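Local atomic coordinates of ABM domain-containing protein (Caulobacter crescentus, PDB entry 3BM7), a protein that is of uncharacterised function but is probably an oxidoreductase related to the antibiotic biosynthesis monooxygenases. Residues A[86-89]-A[90-93]. Residues are numbered along the deposited sequence; the frame is centred on the assembly and turned at random. Where two conformers were deposited one is given.
Sequences GGTD and YFKA
Thr88 touches both Tyr90 and Phe91 from the N-cap position of helix 89-98, at the junction with helix 79-87 in this ferredoxin-like fold. The threonine can be traced outward from CB, which lies 3.9 Å from the centroid of the Tyr90 ring and 17° off its normal, a CH-pi contact over the face. From there the side chain divides. OG1 sits between the backbone N and the carbonyl carbon (chi1 70°), a rotation that sets it above the centre of the same ring face and also lets it accept from Phe91 N at 3.0 Å. That capping bond is bent, with an N-H...O angle of 153°, and engages an amide of the first helical turn. The other branch, CG2, runs toward the phenol end and stops 3.8 Å from Tyr90 OH. That hydroxyl is hydrogen-bonded to Glu52, and the tyrosine side chain also packs on Leu44 and Val48, so the ring under Thr88 is itself held against helix 34-51. The first i to i+4 bond of the new helix, from Lys92 N to Thr88 O, is nearly straight. Phe91, with CG anti to its own backbone nitrogen, directs its ring back toward Gly86, whose CA lies over one face, offset toward the rim, and Phe91 CD2 comes within 3.5 Å of Gly86 O.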
loop_
_atom_site.group_PDB
_atom_site.type_symbol
_atom_site.label_atom_id
_atom_site.label_comp_id
_atom_site.label_asym_id
_atom_site.label_seq_id
_atom_site.Cartn_x
_atom_site.Cartn_y
_atom_site.Cartn_z
ATOM N N GLY A 86 4.393 -13.517 10.237
ATOM C CA GLY A 86 5.136 -12.875 11.316
ATOM C C GLY A 86 5.991 -13.816 12.140
ATOM O O GLY A 86 6.832 -13.383 12.935
ATOM N N GLY A 87 5.792 -15.114 11.956
ATOM C CA GLY A 87 6.488 -16.129 12.753
ATOM C C GLY A 87 7.534 -16.991 12.074
ATOM O O GLY A 87 8.117 -17.856 12.703
ATOM N N THR A 88 7.783 -16.779 10.782
ATOM C CA THR A 88 8.750 -17.590 10.083
ATOM C C THR A 88 10.195 -17.344 10.546
ATOM O O THR A 88 10.516 -16.251 11.022
ATOM C CB THR A 88 8.720 -17.391 8.555
ATOM O OG1 THR A 88 9.231 -16.093 8.231
ATOM C CG2 THR A 88 7.298 -17.583 7.994
ATOM N N ASP A 89 11.058 -18.349 10.407
ATOM C CA ASP A 89 12.470 -18.188 10.799
ATOM C C ASP A 89 13.203 -17.147 9.952
ATOM O O ASP A 89 14.095 -16.451 10.443
ATOM C CB ASP A 89 13.230 -19.529 10.776
ATOM C CG ASP A 89 13.184 -20.230 9.419
ATOM O OD1 ASP A 89 12.488 -19.757 8.497
ATOM O OD2 ASP A 89 13.823 -21.295 9.291
ATOM N N TYR A 90 12.850 -17.046 8.674
ATOM C CA TYR A 90 13.464 -16.042 7.817
ATOM C C TYR A 90 12.975 -14.628 8.110
ATOM O O TYR A 90 13.743 -13.688 7.994
ATOM C CB TYR A 90 13.368 -16.431 6.323
ATOM C CG TYR A 90 11.975 -16.662 5.795
ATOM C CD1 TYR A 90 11.215 -15.612 5.301
ATOM C CD2 TYR A 90 11.433 -17.939 5.747
ATOM C CE1 TYR A 90 9.920 -15.836 4.825
ATOM C CE2 TYR A 90 10.164 -18.171 5.250
ATOM C CZ TYR A 90 9.421 -17.122 4.777
ATOM O OH TYR A 90 8.149 -17.369 4.293
ATOM N N PHE A 91 11.716 -14.467 8.485
ATOM C CA PHE A 91 11.236 -13.158 8.937
ATOM C C PHE A 91 11.969 -12.710 10.215
ATOM O O PHE A 91 12.445 -11.579 10.317
ATOM C CB PHE A 91 9.723 -13.165 9.167
ATOM C CG PHE A 91 9.165 -11.867 9.572
ATOM C CD1 PHE A 91 8.766 -10.939 8.627
ATOM C CD2 PHE A 91 8.989 -11.572 10.912
ATOM C CE1 PHE A 91 8.233 -9.721 9.003
ATOM C CE2 PHE A 91 8.446 -10.367 11.293
ATOM C CZ PHE A 91 8.060 -9.440 10.344
ATOM N N LYS A 92 12.076 -13.626 11.172
ATOM C CA LYS A 92 12.773 -13.331 12.413
ATOM C C LYS A 92 14.260 -13.015 12.195
ATOM O O LYS A 92 14.762 -12.045 12.788
ATOM C CB LYS A 92 12.544 -14.458 13.423
ATOM C CG LYS A 92 11.083 -14.548 13.903
ATOM C CD LYS A 92 10.837 -15.609 14.958
ATOM C CE LYS A 92 11.144 -17.010 14.500
ATOM N NZ LYS A 92 11.008 -18.000 15.603
ATOM N N ALA A 93 14.932 -13.773 11.342
ATOM C CA ALA A 93 16.343 -13.568 11.037
ATOM C C ALA A 93 16.499 -12.214 10.348
ATOM O O ALA A 93 17.427 -11.455 10.646
ATOM C CB ALA A 93 16.895 -14.693 10.160
#